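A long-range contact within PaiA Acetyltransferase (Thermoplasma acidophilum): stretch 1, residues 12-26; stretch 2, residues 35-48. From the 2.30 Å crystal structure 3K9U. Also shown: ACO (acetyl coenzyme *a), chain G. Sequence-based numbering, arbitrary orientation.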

# COMPACT_ATOMS: atom_id res chain seq x y z
N ASP A 12 13.59 13.30 -15.60
CA ASP A 12 12.94 12.32 -14.73
C ASP A 12 13.91 11.25 -14.24
O ASP A 12 13.51 10.37 -13.49
CB ASP A 12 11.75 11.68 -15.45
CG ASP A 12 10.69 12.70 -15.85
OD1 ASP A 12 10.30 13.52 -14.99
OD2 ASP A 12 10.26 12.68 -17.02
N LEU A 13 15.18 11.32 -14.62
CA LEU A 13 16.08 10.19 -14.42
C LEU A 13 16.27 9.74 -12.97
O LEU A 13 16.13 8.55 -12.64
CB LEU A 13 17.46 10.49 -15.03
CG LEU A 13 18.51 9.41 -14.82
CD1 LEU A 13 18.22 8.21 -15.70
CD2 LEU A 13 19.87 9.98 -15.10
N GLU A 14 16.62 10.69 -12.11
CA GLU A 14 16.99 10.35 -10.74
C GLU A 14 15.77 9.85 -9.96
O GLU A 14 15.88 8.92 -9.15
CB GLU A 14 17.67 11.54 -10.04
CG GLU A 14 19.03 12.01 -10.71
CD GLU A 14 18.86 12.85 -12.01
OE1 GLU A 14 17.72 13.04 -12.50
OE2 GLU A 14 19.89 13.32 -12.55
N THR A 15 14.61 10.46 -10.19
CA THR A 15 13.41 10.08 -9.45
C THR A 15 12.92 8.71 -9.96
O THR A 15 12.48 7.86 -9.18
CB THR A 15 12.33 11.20 -9.47
OG1 THR A 15 11.93 11.48 -10.81
CG2 THR A 15 12.88 12.51 -8.88
N LEU A 16 13.10 8.46 -11.26
CA LEU A 16 12.77 7.14 -11.84
C LEU A 16 13.55 5.98 -11.17
O LEU A 16 12.97 4.94 -10.83
CB LEU A 16 12.97 7.17 -13.34
CG LEU A 16 12.49 5.95 -14.16
CD1 LEU A 16 11.00 5.86 -14.19
CD2 LEU A 16 13.01 6.06 -15.57
N ILE A 17 14.84 6.19 -10.91
CA ILE A 17 15.64 5.18 -10.20
C ILE A 17 15.09 4.93 -8.81
O ILE A 17 15.03 3.78 -8.37
CB ILE A 17 17.10 5.58 -10.13
CG1 ILE A 17 17.71 5.67 -11.54
CG2 ILE A 17 17.94 4.58 -9.26
CD1 ILE A 17 19.11 6.34 -11.50
N GLU A 18 14.65 5.97 -8.12
CA GLU A 18 14.14 5.80 -6.75
C GLU A 18 12.79 5.10 -6.69
O GLU A 18 12.58 4.27 -5.83
CB GLU A 18 14.09 7.12 -6.00
CG GLU A 18 15.47 7.71 -5.63
CD GLU A 18 16.59 6.67 -5.45
OE1 GLU A 18 16.44 5.76 -4.60
OE2 GLU A 18 17.63 6.77 -6.16
N VAL A 19 11.89 5.43 -7.59
CA VAL A 19 10.63 4.74 -7.72
C VAL A 19 10.87 3.22 -7.95
O VAL A 19 10.37 2.36 -7.19
CB VAL A 19 9.83 5.34 -8.90
CG1 VAL A 19 8.62 4.49 -9.23
CG2 VAL A 19 9.41 6.80 -8.60
N ALA A 20 11.64 2.91 -8.99
CA ALA A 20 12.02 1.54 -9.32
C ALA A 20 12.59 0.87 -8.10
O ALA A 20 12.15 -0.23 -7.70
CB ALA A 20 13.05 1.52 -10.42
N ARG A 21 13.56 1.53 -7.48
CA ARG A 21 14.23 0.92 -6.35
C ARG A 21 13.19 0.54 -5.29
O ARG A 21 13.20 -0.59 -4.80
CB ARG A 21 15.30 1.83 -5.74
CG ARG A 21 16.04 1.15 -4.57
CD ARG A 21 16.83 2.13 -3.69
NE ARG A 21 17.63 3.04 -4.50
CZ ARG A 21 18.75 2.70 -5.11
NH1 ARG A 21 19.25 1.47 -4.98
NH2 ARG A 21 19.39 3.60 -5.84
N GLU A 22 12.32 1.49 -4.94
CA GLU A 22 11.37 1.28 -3.84
C GLU A 22 10.33 0.25 -4.23
O GLU A 22 9.93 -0.56 -3.42
CB GLU A 22 10.65 2.59 -3.46
CG GLU A 22 11.52 3.57 -2.69
CD GLU A 22 10.73 4.79 -2.21
OE1 GLU A 22 11.09 5.91 -2.63
OE2 GLU A 22 9.74 4.62 -1.43
N SER A 23 9.92 0.27 -5.48
CA SER A 23 8.90 -0.68 -5.92
C SER A 23 9.45 -2.11 -5.93
O SER A 23 8.78 -3.04 -5.49
CB SER A 23 8.34 -0.27 -7.27
OG SER A 23 7.11 -0.91 -7.51
N TRP A 24 10.67 -2.28 -6.40
CA TRP A 24 11.25 -3.63 -6.49
C TRP A 24 11.46 -4.20 -5.09
O TRP A 24 11.15 -5.36 -4.85
CB TRP A 24 12.58 -3.63 -7.28
CG TRP A 24 12.46 -4.11 -8.68
CD1 TRP A 24 11.87 -3.45 -9.72
CD2 TRP A 24 12.92 -5.37 -9.20
NE1 TRP A 24 11.93 -4.23 -10.86
CE2 TRP A 24 12.56 -5.41 -10.56
CE3 TRP A 24 13.57 -6.47 -8.63
CZ2 TRP A 24 12.86 -6.52 -11.38
CZ3 TRP A 24 13.87 -7.58 -9.44
CH2 TRP A 24 13.52 -7.59 -10.80
N LYS A 25 11.96 -3.38 -4.16
CA LYS A 25 12.25 -3.90 -2.80
C LYS A 25 10.96 -4.33 -2.10
O LYS A 25 10.94 -5.32 -1.33
CB LYS A 25 12.99 -2.87 -1.94
CG LYS A 25 14.45 -2.65 -2.33
CD LYS A 25 15.05 -1.63 -1.38
CE LYS A 25 16.54 -1.50 -1.52
NZ LYS A 25 17.03 -0.27 -0.80
N TRP A 26 9.90 -3.58 -2.35
CA TRP A 26 8.60 -3.87 -1.76
C TRP A 26 7.91 -5.05 -2.49
O TRP A 26 7.53 -5.99 -1.83
CB TRP A 26 7.71 -2.64 -1.81
CG TRP A 26 6.30 -2.89 -1.29
CD1 TRP A 26 5.92 -2.98 0.03
CD2 TRP A 26 5.10 -3.06 -2.06
NE1 TRP A 26 4.55 -3.17 0.11
CE2 TRP A 26 4.04 -3.25 -1.15
CE3 TRP A 26 4.82 -3.04 -3.43
CZ2 TRP A 26 2.72 -3.41 -1.57
CZ3 TRP A 26 3.49 -3.23 -3.84
CH2 TRP A 26 2.47 -3.40 -2.90
N1A ACO G . -1.71 -4.84 -2.07
C2A ACO G . -2.29 -5.92 -2.63
N3A ACO G . -2.84 -5.89 -3.86
C4A ACO G . -2.81 -4.78 -4.62
C5A ACO G . -2.18 -3.60 -4.04
C6A ACO G . -1.60 -3.68 -2.69
N6A ACO G . -1.01 -2.62 -2.10
N7A ACO G . -2.28 -2.64 -4.95
C8A ACO G . -2.92 -3.16 -6.01
N9A ACO G . -3.23 -4.45 -5.83
C1B ACO G . -3.98 -5.28 -6.84
C2B ACO G . -5.24 -5.94 -6.30
O2B ACO G . -5.58 -7.14 -7.05
C3B ACO G . -6.31 -4.91 -6.51
O3B ACO G . -7.62 -5.51 -6.59
P3B ACO G . -8.50 -5.56 -5.21
O7A ACO G . -9.00 -4.17 -5.11
O8A ACO G . -7.49 -5.96 -4.14
O9A ACO G . -9.51 -6.63 -5.58
C4B ACO G . -5.85 -4.16 -7.75
O4B ACO G . -4.46 -4.45 -7.89
C5B ACO G . -6.06 -2.67 -7.66
O5B ACO G . -6.03 -2.06 -8.96
P1A ACO G . -5.27 -0.66 -9.21
O1A ACO G . -5.58 0.32 -8.09
O2A ACO G . -5.50 -0.21 -10.63
O3A ACO G . -3.74 -1.18 -9.06
P2A ACO G . -2.47 -0.18 -8.91
O4A ACO G . -1.87 -0.47 -7.56
O5A ACO G . -2.84 1.24 -9.32
O6A ACO G . -1.48 -0.74 -10.02
CBP ACO G . 0.33 -2.29 -9.97
CCP ACO G . -1.17 -2.12 -10.13
CDP ACO G . 0.70 -3.75 -10.16
CEP ACO G . 0.98 -1.48 -11.09
CAP ACO G . 0.81 -1.76 -8.60
OAP ACO G . 0.10 -2.39 -7.52
C9P ACO G . 2.28 -1.93 -8.37
O9P ACO G . 3.06 -1.11 -8.84
N8P ACO G . 2.66 -2.98 -7.68
C7P ACO G . 4.03 -3.34 -7.43
C6P ACO G . 4.87 -3.60 -8.67
C5P ACO G . 4.34 -4.70 -9.58
O5P ACO G . 3.91 -5.76 -9.14
N4P ACO G . 4.41 -4.46 -10.89
C3P ACO G . 4.07 -5.47 -11.89
C2P ACO G . 5.31 -6.25 -12.28
S1P ACO G . 5.03 -7.30 -13.68
C ACO G . 5.55 -6.38 -14.99
O ACO G . 6.10 -5.30 -14.77
CH3 ACO G . 5.38 -6.88 -16.41
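Stretch 2 35-48: EYIESWIREKYSKE

Stretch 2 lies on stretch 1 as a nearly antiparallel helical partner. Residues 35-44 are helical, continuing a helix that begins earlier in the chain, and their axis runs at 159° to that of helix 13-26, with a closest approach of 10.0 Å. Tyr-45 leaves helical phi/psi (-113/28), Ser-46 is extended (-60/150) and takes the N-cap position, and a new helix starts at Lys-47. The register follows the reversal: the CA of Lys-25 is 6.6 Å from the CA of Ile-37, Arg-21 CA is 6.1 Å from Ile-41 CA, Ile-17 CA is 6.0 Å from Tyr-45 CA, and Leu-13 CA is 7.1 Å from Lys-47 CA. Steps of four on stretch 1 meet steps of four on stretch 2 as far as Tyr-45; beyond it, where the helix is broken, the last step is two.

Trp-24 is the centrepiece, with 136 Å² covered. Its CA-to-CB bond points toward stretch 2. The indole stacks face-to-face on Trp-40: its six-membered ring and the five-membered ring of Trp-40 have centroids 3.8 Å apart and planes at 17°, and CZ2 of Trp-24 comes within 3.1 Å of NE1 of Trp-40. Tyr-36 meets the edge of the Trp-24 ring, its CE2 4.2 Å from Trp-24 CZ3.

Ile-41, with 88 Å² covered, fills the space near the root of that indole. With chi1 and chi2 both m, its CD1 lies 3.8 Å from Trp-24 CB and 4.0 Å from Ala-20 O, while its CG2 sits over one face of the Arg-21 guanidinium, 3.5 Å from Arg-21 NH1. Arg-21 can offer that flat face while its NE forms a salt bridge with Glu-18 OE1 at 3.0 Å, within its own helix. One turn earlier in stretch 2, Ile-37 places CG2 3.9 Å from Lys-25 CG.

Tyr-45, with 84 Å² covered, pairs a large ring with a small residue. The methyl of Ala-20 sits over its face, CB 3.6 Å from the ring centroid and 16° off the normal, a CH-pi contact. Its backbone also takes part, with Tyr-45 O 3.4 Å from Ile-17 CG1. Beyond it, the aliphatic part of Lys-47 extends the packing, its CG 4.0 Å from both Ile-17 CD1 and Leu-13 CD2.

No hydrogen bond crosses the contact. The 758 Å² buried between the stretches comes largely from aromatic and aliphatic surface, including the carbon chains of lysines at its margin.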

# COMPACT_ATOMS: atom_id res chain seq x y z
N GLU A 35 20.09 -9.47 -2.30
CA GLU A 35 21.22 -9.23 -3.18
C GLU A 35 20.77 -9.16 -4.66
O GLU A 35 21.24 -8.29 -5.42
CB GLU A 35 22.29 -10.30 -3.02
CG GLU A 35 22.87 -10.39 -1.61
CD GLU A 35 22.37 -11.61 -0.80
OE1 GLU A 35 21.22 -12.05 -0.98
OE2 GLU A 35 23.16 -12.13 0.00
N TYR A 36 19.92 -10.11 -5.05
CA TYR A 36 19.35 -10.15 -6.40
C TYR A 36 18.70 -8.82 -6.73
O TYR A 36 18.90 -8.26 -7.80
CB TYR A 36 18.30 -11.28 -6.52
CG TYR A 36 17.82 -11.52 -7.94
CD1 TYR A 36 18.42 -12.48 -8.75
CD2 TYR A 36 16.78 -10.77 -8.47
CE1 TYR A 36 17.96 -12.72 -10.07
CE2 TYR A 36 16.33 -10.99 -9.78
CZ TYR A 36 16.92 -11.97 -10.57
OH TYR A 36 16.46 -12.15 -11.85
N ILE A 37 17.91 -8.32 -5.78
CA ILE A 37 17.17 -7.06 -5.95
C ILE A 37 18.13 -5.89 -6.12
O ILE A 37 17.94 -5.09 -7.03
CB ILE A 37 16.16 -6.81 -4.77
CG1 ILE A 37 15.05 -7.87 -4.80
CG2 ILE A 37 15.58 -5.40 -4.86
CD1 ILE A 37 14.16 -7.93 -3.56
N GLU A 38 19.17 -5.81 -5.27
CA GLU A 38 20.15 -4.73 -5.36
C GLU A 38 20.98 -4.83 -6.65
O GLU A 38 21.25 -3.83 -7.28
CB GLU A 38 21.09 -4.68 -4.15
CG GLU A 38 21.82 -3.29 -3.93
CD GLU A 38 23.26 -3.17 -4.54
OE1 GLU A 38 23.89 -4.21 -4.87
OE2 GLU A 38 23.80 -2.04 -4.67
N SER A 39 21.36 -6.04 -7.05
CA SER A 39 22.07 -6.21 -8.32
C SER A 39 21.18 -5.77 -9.47
O SER A 39 21.63 -5.07 -10.39
CB SER A 39 22.57 -7.64 -8.52
OG SER A 39 23.66 -7.94 -7.63
N TRP A 40 19.91 -6.14 -9.41
CA TRP A 40 18.99 -5.74 -10.47
C TRP A 40 18.87 -4.19 -10.57
O TRP A 40 19.02 -3.63 -11.66
CB TRP A 40 17.64 -6.41 -10.29
CG TRP A 40 16.75 -6.23 -11.49
CD1 TRP A 40 15.97 -5.14 -11.78
CD2 TRP A 40 16.54 -7.17 -12.54
NE1 TRP A 40 15.28 -5.35 -12.95
CE2 TRP A 40 15.62 -6.59 -13.44
CE3 TRP A 40 17.03 -8.46 -12.81
CZ2 TRP A 40 15.18 -7.25 -14.61
CZ3 TRP A 40 16.59 -9.12 -13.96
CH2 TRP A 40 15.67 -8.51 -14.85
N ILE A 41 18.66 -3.51 -9.44
CA ILE A 41 18.59 -2.05 -9.46
C ILE A 41 19.92 -1.44 -9.96
O ILE A 41 19.91 -0.57 -10.82
CB ILE A 41 18.23 -1.46 -8.07
CG1 ILE A 41 16.84 -1.93 -7.59
CG2 ILE A 41 18.32 0.10 -8.07
CD1 ILE A 41 15.70 -1.81 -8.61
N ARG A 42 21.04 -1.91 -9.44
CA ARG A 42 22.34 -1.37 -9.81
C ARG A 42 22.60 -1.52 -11.33
O ARG A 42 23.19 -0.64 -11.95
CB ARG A 42 23.44 -2.11 -9.03
CG ARG A 42 24.86 -1.53 -9.21
CD ARG A 42 25.99 -2.56 -8.96
NE ARG A 42 25.76 -3.33 -7.74
CZ ARG A 42 25.52 -4.64 -7.68
NH1 ARG A 42 25.54 -5.41 -8.77
NH2 ARG A 42 25.30 -5.20 -6.49
N GLU A 43 22.15 -2.63 -11.93
CA GLU A 43 22.48 -2.92 -13.32
C GLU A 43 21.42 -2.40 -14.31
O GLU A 43 21.74 -1.69 -15.27
CB GLU A 43 22.73 -4.42 -13.47
CG GLU A 43 23.94 -4.87 -12.59
CD GLU A 43 24.51 -6.24 -12.95
OE1 GLU A 43 23.75 -7.23 -12.94
OE2 GLU A 43 25.72 -6.33 -13.24
N LYS A 44 20.16 -2.71 -14.05
CA LYS A 44 19.10 -2.35 -14.96
C LYS A 44 18.73 -0.90 -14.78
O LYS A 44 18.31 -0.28 -15.72
CB LYS A 44 17.86 -3.22 -14.76
CG LYS A 44 17.90 -4.51 -15.55
CD LYS A 44 19.15 -5.39 -15.26
CE LYS A 44 18.90 -6.87 -15.62
NZ LYS A 44 20.08 -7.76 -15.34
N TYR A 45 18.94 -0.35 -13.58
CA TYR A 45 18.58 1.04 -13.33
C TYR A 45 19.78 1.99 -13.08
O TYR A 45 19.64 3.00 -12.44
CB TYR A 45 17.51 1.11 -12.21
CG TYR A 45 16.17 0.53 -12.65
CD1 TYR A 45 15.22 1.33 -13.29
CD2 TYR A 45 15.87 -0.81 -12.45
CE1 TYR A 45 13.99 0.80 -13.72
CE2 TYR A 45 14.65 -1.35 -12.88
CZ TYR A 45 13.71 -0.54 -13.52
OH TYR A 45 12.49 -1.06 -13.96
N SER A 46 20.94 1.68 -13.64
CA SER A 46 22.02 2.64 -13.67
C SER A 46 21.59 3.91 -14.42
O SER A 46 20.77 3.83 -15.34
CB SER A 46 23.25 2.05 -14.38
OG SER A 46 23.03 2.06 -15.78
N LYS A 47 22.17 5.05 -14.04
CA LYS A 47 21.98 6.31 -14.78
C LYS A 47 22.21 6.13 -16.32
O LYS A 47 21.41 6.60 -17.11
CB LYS A 47 22.93 7.39 -14.27
CG LYS A 47 22.49 7.97 -12.90
CD LYS A 47 23.36 9.17 -12.44
CE LYS A 47 22.76 9.85 -11.21
NZ LYS A 47 23.07 9.20 -9.88
N GLU A 48 23.29 5.48 -16.71
CA GLU A 48 23.65 5.48 -18.11
C GLU A 48 22.64 4.66 -18.92
O GLU A 48 22.16 5.09 -19.96
CB GLU A 48 25.07 4.96 -18.33
CG GLU A 48 26.14 5.91 -17.88
CD GLU A 48 26.15 6.13 -16.38
OE1 GLU A 48 25.82 5.19 -15.64
OE2 GLU A 48 26.46 7.26 -15.95